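Local coordinates for [Ribosomal protein bS18]-alanine N-acetyltransferase (Escherichia coli O157:H7, PDB 5ISV), which probably acetylates the N-terminal alanine of ribosomal protein bS18, taking the acetyl group from acetyl-CoA, as a member of the GNAT family, at residues G81-I89 / A113-N121; I18-W27 / F67-Y75. All coordinates share one frame; numbering follows the deposited sequence.

In the fold
From the N terminus, the chain first lays helix 12-22 and its exit over strand 63-71 (contact 2). This closes a loop of 39 residues that holds helix 29-34 and strands 43-47 and 50-60. The strand then leads into helix 80-94, which packs on helix 109-117 and the turn after it in contact 1, across the 23 residues that include strand 99-105. The two contacts therefore lie in series, neither nested nor crossed, with centres about 17 Å apart. They meet mainly at I69: I69 CG2 is 3.5 Å from Y115 OH and I69 CD1 is 3.7 Å from L85 CG, so the strand is bordered by helix 12-22 on one side and the pair of contact 1 on the other.

Contact 1. Residues G81-I89 / A113-N121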
loop_
_atom_site.group_PDB
_atom_site.type_symbol
_atom_site.label_atom_id
_atom_site.label_comp_id
_atom_site.label_asym_id
_atom_site.label_seq_id
_atom_site.Cartn_x
_atom_site.Cartn_y
_atom_site.Cartn_z
ATOM N N GLY A 81 -2.905 -4.066 -8.965
ATOM C CA GLY A 81 -2.921 -3.706 -7.549
ATOM C C GLY A 81 -2.813 -4.927 -6.638
ATOM O O GLY A 81 -1.989 -4.951 -5.733
ATOM N N ARG A 82 -3.641 -5.956 -6.878
ATOM C CA ARG A 82 -3.502 -7.264 -6.171
ATOM C C ARG A 82 -2.141 -7.848 -6.299
ATOM O O ARG A 82 -1.628 -8.394 -5.335
ATOM C CB ARG A 82 -4.436 -8.367 -6.687
ATOM C CG ARG A 82 -5.792 -8.346 -6.144
ATOM C CD ARG A 82 -6.669 -9.376 -6.826
ATOM N NE ARG A 82 -8.018 -9.295 -6.335
ATOM C CZ ARG A 82 -8.480 -9.928 -5.246
ATOM N NH1 ARG A 82 -7.698 -10.728 -4.526
ATOM N NH2 ARG A 82 -9.737 -9.755 -4.893
ATOM N N ALA A 83 -1.605 -7.853 -7.531
ATOM C CA ALA A 83 -0.309 -8.495 -7.723
ATOM C C ALA A 83 0.726 -7.814 -6.829
ATOM O O ALA A 83 1.545 -8.484 -6.221
ATOM C CB ALA A 83 0.112 -8.485 -9.201
ATOM N N LEU A 84 0.681 -6.490 -6.813
ATOM C CA LEU A 84 1.651 -5.717 -6.092
ATOM C C LEU A 84 1.463 -5.901 -4.545
ATOM O O LEU A 84 2.434 -6.139 -3.817
ATOM C CB LEU A 84 1.502 -4.279 -6.532
ATOM C CG LEU A 84 2.567 -3.317 -6.069
ATOM C CD1 LEU A 84 3.977 -3.760 -6.399
ATOM C CD2 LEU A 84 2.306 -1.927 -6.665
ATOM N N LEU A 85 0.217 -5.928 -4.093
ATOM C CA LEU A 85 -0.083 -6.177 -2.687
ATOM C C LEU A 85 0.321 -7.565 -2.256
ATOM O O LEU A 85 0.909 -7.745 -1.222
ATOM C CB LEU A 85 -1.548 -5.970 -2.450
ATOM C CG LEU A 85 -1.930 -4.504 -2.424
ATOM C CD1 LEU A 85 -3.427 -4.413 -2.683
ATOM C CD2 LEU A 85 -1.533 -3.777 -1.113
ATOM N N GLU A 86 0.035 -8.574 -3.080
ATOM C CA GLU A 86 0.448 -9.929 -2.781
ATOM C C GLU A 86 1.977 -10.076 -2.640
ATOM O O GLU A 86 2.470 -10.763 -1.726
ATOM C CB GLU A 86 -0.177 -10.908 -3.827
ATOM C CG GLU A 86 -1.723 -11.025 -3.680
ATOM C CD GLU A 86 -2.509 -11.712 -4.819
ATOM O OE1 GLU A 86 -2.003 -11.825 -5.964
ATOM O OE2 GLU A 86 -3.683 -12.119 -4.574
ATOM N N HIS A 87 2.704 -9.393 -3.526
ATOM C CA HIS A 87 4.160 -9.361 -3.485
ATOM C C HIS A 87 4.624 -8.751 -2.138
ATOM O O HIS A 87 5.489 -9.316 -1.450
ATOM C CB HIS A 87 4.728 -8.572 -4.689
ATOM C CG HIS A 87 6.208 -8.598 -4.744
ATOM N ND1 HIS A 87 6.908 -9.582 -5.409
ATOM C CD2 HIS A 87 7.137 -7.780 -4.192
ATOM C CE1 HIS A 87 8.205 -9.374 -5.257
ATOM N NE2 HIS A 87 8.370 -8.279 -4.534
ATOM N N LEU A 88 4.096 -7.560 -1.820
ATOM C CA LEU A 88 4.400 -6.887 -0.543
ATOM C C LEU A 88 4.137 -7.786 0.658
ATOM O O LEU A 88 5.012 -7.966 1.494
ATOM C CB LEU A 88 3.612 -5.589 -0.481
ATOM C CG LEU A 88 3.654 -4.874 0.876
ATOM C CD1 LEU A 88 5.094 -4.448 1.187
ATOM C CD2 LEU A 88 2.711 -3.693 0.832
ATOM N N ILE A 89 2.961 -8.369 0.690
ATOM C CA ILE A 89 2.561 -9.258 1.779
ATOM C C ILE A 89 3.530 -10.436 1.911
ATOM O O ILE A 89 3.996 -10.760 3.016
ATOM C CB ILE A 89 1.108 -9.701 1.664
ATOM C CG1 ILE A 89 0.158 -8.484 1.811
ATOM C CG2 ILE A 89 0.794 -10.850 2.641
ATOM C CD1 ILE A 89 -1.276 -8.643 1.351
ATOM N N ALA A 113 -13.558 -3.929 -0.458
ATOM C CA ALA A 113 -13.923 -5.304 -0.789
ATOM C C ALA A 113 -12.670 -6.135 -1.173
ATOM O O ALA A 113 -12.472 -7.237 -0.678
ATOM C CB ALA A 113 -14.925 -5.267 -1.917
ATOM N N LEU A 114 -11.810 -5.574 -2.023
ATOM C CA LEU A 114 -10.560 -6.228 -2.406
ATOM C C LEU A 114 -9.681 -6.514 -1.176
ATOM O O LEU A 114 -9.168 -7.623 -1.009
ATOM C CB LEU A 114 -9.800 -5.367 -3.426
ATOM C CG LEU A 114 -8.550 -5.907 -4.112
ATOM C CD1 LEU A 114 -8.326 -5.219 -5.464
ATOM C CD2 LEU A 114 -7.278 -5.818 -3.313
ATOM N N TYR A 115 -9.498 -5.502 -0.304
ATOM C CA TYR A 115 -8.670 -5.676 0.882
ATOM C C TYR A 115 -9.256 -6.759 1.783
ATOM O O TYR A 115 -8.504 -7.587 2.325
ATOM C CB TYR A 115 -8.438 -4.330 1.615
ATOM C CG TYR A 115 -7.538 -3.356 0.823
ATOM C CD1 TYR A 115 -6.420 -3.777 0.161
ATOM C CD2 TYR A 115 -7.828 -1.979 0.771
ATOM C CE1 TYR A 115 -5.630 -2.881 -0.517
ATOM C CE2 TYR A 115 -7.034 -1.079 0.095
ATOM C CZ TYR A 115 -5.930 -1.544 -0.575
ATOM O OH TYR A 115 -5.081 -0.757 -1.334
ATOM N N GLU A 116 -10.580 -6.791 1.918
ATOM C CA GLU A 116 -11.189 -7.819 2.769
ATOM C C GLU A 116 -10.861 -9.194 2.200
ATOM O O GLU A 116 -10.578 -10.133 2.941
ATOM C CB GLU A 116 -12.671 -7.690 2.821
ATOM C CG GLU A 116 -13.265 -6.462 3.427
ATOM C CD GLU A 116 -14.771 -6.396 3.151
ATOM O OE1 GLU A 116 -15.323 -7.088 2.197
ATOM O OE2 GLU A 116 -15.410 -5.657 3.903
ATOM N N SER A 117 -10.907 -9.328 0.874
ATOM C CA SER A 117 -10.624 -10.636 0.234
ATOM C C SER A 117 -9.167 -11.085 0.431
ATOM O O SER A 117 -8.857 -12.285 0.332
ATOM C CB SER A 117 -11.000 -10.596 -1.245
ATOM O OG SER A 117 -9.983 -9.988 -2.019
ATOM N N LEU A 118 -8.261 -10.128 0.688
ATOM C CA LEU A 118 -6.887 -10.439 1.027
ATOM C C LEU A 118 -6.631 -10.737 2.498
ATOM O O LEU A 118 -5.500 -11.048 2.865
ATOM C CB LEU A 118 -5.953 -9.317 0.565
ATOM C CG LEU A 118 -5.870 -9.050 -0.930
ATOM C CD1 LEU A 118 -5.068 -7.800 -1.229
ATOM C CD2 LEU A 118 -5.262 -10.242 -1.653
ATOM N N GLY A 119 -7.660 -10.608 3.319
ATOM C CA GLY A 119 -7.576 -10.922 4.756
ATOM C C GLY A 119 -7.599 -9.719 5.657
ATOM O O GLY A 119 -7.507 -9.887 6.895
ATOM N N PHE A 120 -7.699 -8.503 5.110
ATOM C CA PHE A 120 -7.728 -7.292 5.986
ATOM C C PHE A 120 -9.051 -7.212 6.773
ATOM O O PHE A 120 -10.097 -7.546 6.238
ATOM C CB PHE A 120 -7.570 -6.008 5.171
ATOM C CG PHE A 120 -6.160 -5.718 4.697
ATOM C CD1 PHE A 120 -5.652 -6.291 3.520
ATOM C CD2 PHE A 120 -5.347 -4.808 5.387
ATOM C CE1 PHE A 120 -4.379 -5.979 3.106
ATOM C CE2 PHE A 120 -4.081 -4.515 4.950
ATOM C CZ PHE A 120 -3.592 -5.078 3.804
ATOM N N ASN A 121 -8.970 -6.728 8.018
ATOM C CA ASN A 121 -10.132 -6.516 8.887
ATOM C C ASN A 121 -10.180 -5.023 9.174
ATOM O O ASN A 121 -9.140 -4.424 9.362
ATOM C CB ASN A 121 -9.940 -7.227 10.226
ATOM C CG ASN A 121 -9.511 -8.674 10.075
ATOM O OD1 ASN A 121 -10.281 -9.502 9.604
ATOM N ND2 ASN A 121 -8.262 -8.980 10.441
HETATM O O HOH W 1 -8.068 -12.849 -2.446
#
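L114 reaches R82 and L85 with its branched end. L114 CG lies over one face of the R82 guanidinium, the two side chains running antiparallel past one another, while L114 CD2 touches L85 CD1 at 4.1 Å. With CG anti to the backbone N (chi1 -172°), the leucine extends toward helix 80-94. Y115, the predicted proton donor, starts away from that helix, but its ring swings back and takes L85 CD1 at its edge, 3.4 Å from Y115 CE1; M142 and L102 of the sheet also touch it. These are the two helices of a GNAT fold that flank strand 99-105 in sequence; the axes of the segments 81-89 and 113-117 approach to 11.6 Å at 38°, so they are only roughly parallel. S117 OG is engaged twice: it donates to L114 O at 2.7 Å and accepts from R82 NH2 at 2.9 Å, the latter bond bent (137°) and tilted from the guanidinium plane. Water 1, in that plane, joins R82 NH1 to S117 O, so the arginine is tied to both the side chain and the backbone of the serine. L118 splits its methyls: L118 CD1 packs on L85 CD1 at 4.0 Å, whereas L118 CD2 sits 3.8 Å from both R82 NH1 and E86 OE2. At G119, positive phi and the bonds from F120 N to Y115 O and from G119 N to E116 O form a Schellman motif, ending the helix and bringing F120 beside I89, whose CD1 comes 4.5 Å from F120 CE1.

Contact 2. Residues I18-W27 / F67-Y75; sequences IEQRAHAFPW and FNIAVDPDY
N68 of strand 63-71 meets E19, H23 and W27, in and just after helix 12-22, the helix that lies across the strand at 74° in this GNAT fold. F67 and N68 both face I56 on the neighbouring strand, a classic beta bulge. Following N68 outward, CB lies over the six-membered ring of W27, a CH-pi contact 3.9 Å from the centroid. Its CG, anti to the backbone N (chi1 -162°), carries the amide toward E19 and H23. N68 OD1 lies at the edge of the H23 ring, 3.2 Å from H23 CE1. N68 ND2 sits above the W27 face, offset toward the rim, and donates to E19 OE1 at 2.9 Å, approaching from above the carboxylate plane. E19 is itself fixed through its other oxygen: W27 N and H23 ND1 reach OE2 from opposite faces of the carboxylate. Two donors on one oxygen and a third on its partner hold this buried carboxylate in place.

Farther along, A70 CB packs against A22 CB and I18 CG2 and makes an off-centre CH-pi contact with H23. A70, with I69 and V71, belongs to the predicted acetyl-CoA site, so the helix backs the strand that carries it. Beyond the strand, R21 holds D72 through NE and NH2, one nitrogen to each carboxylate oxygen, its guanidinium 16° from the carboxylate plane: R21 NE meets D72 OD2 at 2.7 Å and NH2 meets OD1. P73 CG lies over one face of that guanidinium, and D74 OD2 adds a longer salt bridge to NH2. D72 OD1 also accepts from D74 N at 3.0 Å on its anti side, closing an Asx turn.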
loop_
_atom_site.group_PDB
_atom_site.type_symbol
_atom_site.label_atom_id
_atom_site.label_comp_id
_atom_site.label_asym_id
_atom_site.label_seq_id
_atom_site.Cartn_x
_atom_site.Cartn_y
_atom_site.Cartn_z
ATOM N N ILE A 18 2.320 8.772 -12.176
ATOM C CA ILE A 18 1.153 7.907 -11.909
ATOM C C ILE A 18 0.186 8.537 -10.899
ATOM O O ILE A 18 -1.011 8.579 -11.105
ATOM C CB ILE A 18 1.614 6.507 -11.458
ATOM C CG1 ILE A 18 2.292 5.788 -12.644
ATOM C CG2 ILE A 18 0.457 5.676 -10.927
ATOM C CD1 ILE A 18 2.913 4.463 -12.339
ATOM N N GLU A 19 0.759 9.043 -9.826
ATOM C CA GLU A 19 -0.050 9.671 -8.783
ATOM C C GLU A 19 -0.948 10.828 -9.340
ATOM O O GLU A 19 -2.136 10.909 -8.971
ATOM C CB GLU A 19 0.900 10.157 -7.702
ATOM C CG GLU A 19 0.232 10.891 -6.544
ATOM C CD GLU A 19 -0.405 9.968 -5.530
ATOM O OE1 GLU A 19 -0.216 8.753 -5.605
ATOM O OE2 GLU A 19 -1.120 10.468 -4.635
ATOM N N GLN A 20 -0.409 11.665 -10.242
ATOM C CA GLN A 20 -1.198 12.736 -10.897
ATOM C C GLN A 20 -2.353 12.257 -11.748
ATOM O O GLN A 20 -3.386 12.916 -11.875
ATOM C CB GLN A 20 -0.300 13.586 -11.816
ATOM C CG GLN A 20 0.878 14.239 -11.165
ATOM C CD GLN A 20 0.598 14.737 -9.764
ATOM O OE1 GLN A 20 -0.261 15.608 -9.544
ATOM N NE2 GLN A 20 1.284 14.140 -8.796
ATOM N N ARG A 21 -2.147 11.114 -12.369
ATOM C CA ARG A 21 -3.121 10.542 -13.253
ATOM C C ARG A 21 -4.147 9.757 -12.460
ATOM O O ARG A 21 -5.308 9.747 -12.833
ATOM C CB ARG A 21 -2.375 9.672 -14.277
ATOM C CG ARG A 21 -1.529 10.485 -15.262
ATOM C CD ARG A 21 -0.539 9.615 -16.041
ATOM N NE ARG A 21 -1.190 8.448 -16.593
ATOM C CZ ARG A 21 -1.952 8.432 -17.684
ATOM N NH1 ARG A 21 -2.194 9.545 -18.363
ATOM N NH2 ARG A 21 -2.499 7.276 -18.057
ATOM N N ALA A 22 -3.712 9.115 -11.364
ATOM C CA ALA A 22 -4.548 8.173 -10.609
ATOM C C ALA A 22 -5.364 8.747 -9.448
ATOM O O ALA A 22 -6.477 8.313 -9.173
ATOM C CB ALA A 22 -3.679 7.043 -10.096
ATOM N N HIS A 23 -4.799 9.730 -8.787
ATOM C CA HIS A 23 -5.429 10.245 -7.545
ATOM C C HIS A 23 -5.914 11.685 -7.659
ATOM O O HIS A 23 -5.166 12.529 -8.133
ATOM C CB HIS A 23 -4.416 10.115 -6.410
ATOM C CG HIS A 23 -4.206 8.714 -5.941
ATOM N ND1 HIS A 23 -3.197 8.353 -5.069
ATOM C CD2 HIS A 23 -4.951 7.593 -6.122
ATOM C CE1 HIS A 23 -3.285 7.064 -4.797
ATOM N NE2 HIS A 23 -4.342 6.582 -5.423
ATOM N N ALA A 24 -7.150 11.954 -7.212
ATOM C CA ALA A 24 -7.710 13.316 -7.139
ATOM C C ALA A 24 -7.091 14.226 -6.080
ATOM O O ALA A 24 -7.179 15.449 -6.208
ATOM C CB ALA A 24 -9.208 13.266 -6.936
ATOM N N PHE A 25 -6.492 13.625 -5.042
ATOM C CA PHE A 25 -5.867 14.337 -3.926
ATOM C C PHE A 25 -4.430 13.844 -3.940
ATOM O O PHE A 25 -3.996 13.125 -3.044
ATOM C CB PHE A 25 -6.582 14.036 -2.575
ATOM C CG PHE A 25 -8.022 14.435 -2.557
ATOM C CD1 PHE A 25 -8.993 13.598 -3.091
ATOM C CD2 PHE A 25 -8.420 15.645 -1.966
ATOM C CE1 PHE A 25 -10.305 13.995 -3.124
ATOM C CE2 PHE A 25 -9.746 16.024 -1.956
ATOM C CZ PHE A 25 -10.691 15.193 -2.535
ATOM N N PRO A 26 -3.681 14.206 -4.997
ATOM C CA PRO A 26 -2.392 13.604 -5.148
ATOM C C PRO A 26 -1.370 14.113 -4.161
ATOM O O PRO A 26 -1.414 15.264 -3.722
ATOM C CB PRO A 26 -1.975 14.022 -6.545
ATOM C CG PRO A 26 -2.630 15.330 -6.738
ATOM C CD PRO A 26 -3.970 15.151 -6.075
ATOM N N TRP A 27 -0.459 13.215 -3.840
ATOM C CA TRP A 27 0.774 13.549 -3.192
ATOM C C TRP A 27 1.596 14.600 -3.968
ATOM O O TRP A 27 1.608 14.606 -5.183
ATOM C CB TRP A 27 1.624 12.260 -3.007
ATOM C CG TRP A 27 1.410 11.548 -1.710
ATOM C CD1 TRP A 27 0.415 11.773 -0.788
ATOM C CD2 TRP A 27 2.208 10.498 -1.178
ATOM N NE1 TRP A 27 0.575 10.944 0.298
ATOM C CE2 TRP A 27 1.665 10.151 0.087
ATOM C CE3 TRP A 27 3.350 9.848 -1.620
ATOM C CZ2 TRP A 27 2.206 9.153 0.865
ATOM C CZ3 TRP A 27 3.873 8.864 -0.891
ATOM C CH2 TRP A 27 3.331 8.541 0.390
ATOM N N PHE A 67 1.557 3.566 3.136
ATOM C CA PHE A 67 1.356 5.003 3.056
ATOM C C PHE A 67 0.601 5.390 1.774
ATOM O O PHE A 67 -0.092 6.407 1.767
ATOM C CB PHE A 67 2.672 5.780 3.202
ATOM C CG PHE A 67 2.986 6.142 4.644
ATOM C CD1 PHE A 67 3.357 5.157 5.558
ATOM C CD2 PHE A 67 2.841 7.442 5.079
ATOM C CE1 PHE A 67 3.587 5.457 6.904
ATOM C CE2 PHE A 67 3.120 7.771 6.407
ATOM C CZ PHE A 67 3.505 6.782 7.303
ATOM N N ASN A 68 0.795 4.626 0.658
ATOM C CA ASN A 68 0.154 4.976 -0.586
ATOM C C ASN A 68 0.307 3.813 -1.560
ATOM O O ASN A 68 1.288 3.127 -1.512
ATOM C CB ASN A 68 0.822 6.216 -1.191
ATOM C CG ASN A 68 -0.034 6.895 -2.251
ATOM O OD1 ASN A 68 -1.179 6.546 -2.470
ATOM N ND2 ASN A 68 0.546 7.870 -2.932
ATOM N N ILE A 69 -0.719 3.666 -2.393
ATOM C CA ILE A 69 -0.646 2.717 -3.522
ATOM C C ILE A 69 -1.457 3.343 -4.618
ATOM O O ILE A 69 -2.444 3.994 -4.386
ATOM C CB ILE A 69 -1.184 1.328 -3.111
ATOM C CG1 ILE A 69 -0.997 0.269 -4.231
ATOM C CG2 ILE A 69 -2.648 1.419 -2.642
ATOM C CD1 ILE A 69 -1.211 -1.168 -3.770
ATOM N N ALA A 70 -1.000 3.135 -5.871
ATOM C CA ALA A 70 -1.731 3.637 -7.048
ATOM C C ALA A 70 -1.454 2.750 -8.227
ATOM O O ALA A 70 -0.370 2.175 -8.356
ATOM C CB ALA A 70 -1.364 5.082 -7.416
ATOM N N VAL A 71 -2.478 2.666 -9.062
ATOM C CA VAL A 71 -2.354 2.032 -10.401
ATOM C C VAL A 71 -2.693 3.079 -11.448
ATOM O O VAL A 71 -3.709 3.760 -11.351
ATOM C CB VAL A 71 -3.250 0.775 -10.543
ATOM C CG1 VAL A 71 -3.237 0.258 -11.982
ATOM C CG2 VAL A 71 -2.765 -0.353 -9.642
ATOM N N ASP A 72 -1.852 3.176 -12.481
ATOM C CA ASP A 72 -2.090 4.128 -13.542
ATOM C C ASP A 72 -3.440 3.822 -14.220
ATOM O O ASP A 72 -3.751 2.650 -14.425
ATOM C CB ASP A 72 -0.952 4.043 -14.557
ATOM C CG ASP A 72 -1.064 5.076 -15.611
ATOM O OD1 ASP A 72 -1.903 4.937 -16.534
ATOM O OD2 ASP A 72 -0.358 6.090 -15.456
ATOM N N PRO A 73 -4.265 4.846 -14.507
ATOM C CA PRO A 73 -5.612 4.536 -15.038
ATOM C C PRO A 73 -5.670 3.748 -16.358
ATOM O O PRO A 73 -6.694 3.118 -16.625
ATOM C CB PRO A 73 -6.285 5.909 -15.207
ATOM C CG PRO A 73 -5.209 6.923 -15.038
ATOM C CD PRO A 73 -4.091 6.291 -14.260
ATOM N N ASP A 74 -4.580 3.741 -17.130
ATOM C CA ASP A 74 -4.464 2.905 -18.343
ATOM C C ASP A 74 -4.352 1.420 -18.042
ATOM O O ASP A 74 -4.415 0.600 -18.969
ATOM C CB ASP A 74 -3.215 3.287 -19.139
ATOM C CG ASP A 74 -3.367 4.581 -19.891
ATOM O OD1 ASP A 74 -4.485 5.143 -19.963
ATOM O OD2 ASP A 74 -2.342 5.026 -20.447
ATOM N N TYR A 75 -4.157 1.067 -16.774
ATOM C CA TYR A 75 -3.889 -0.276 -16.335
ATOM C C TYR A 75 -4.896 -0.795 -15.278
ATOM O O TYR A 75 -4.615 -1.790 -14.625
ATOM C CB TYR A 75 -2.415 -0.396 -15.911
ATOM C CG TYR A 75 -1.362 0.072 -16.972
ATOM C CD1 TYR A 75 -0.924 1.402 -17.049
ATOM C CD2 TYR A 75 -0.767 -0.832 -17.828
ATOM C CE1 TYR A 75 0.043 1.825 -17.975
ATOM C CE2 TYR A 75 0.202 -0.430 -18.754
ATOM C CZ TYR A 75 0.629 0.896 -18.828
ATOM O OH TYR A 75 1.598 1.215 -19.839
#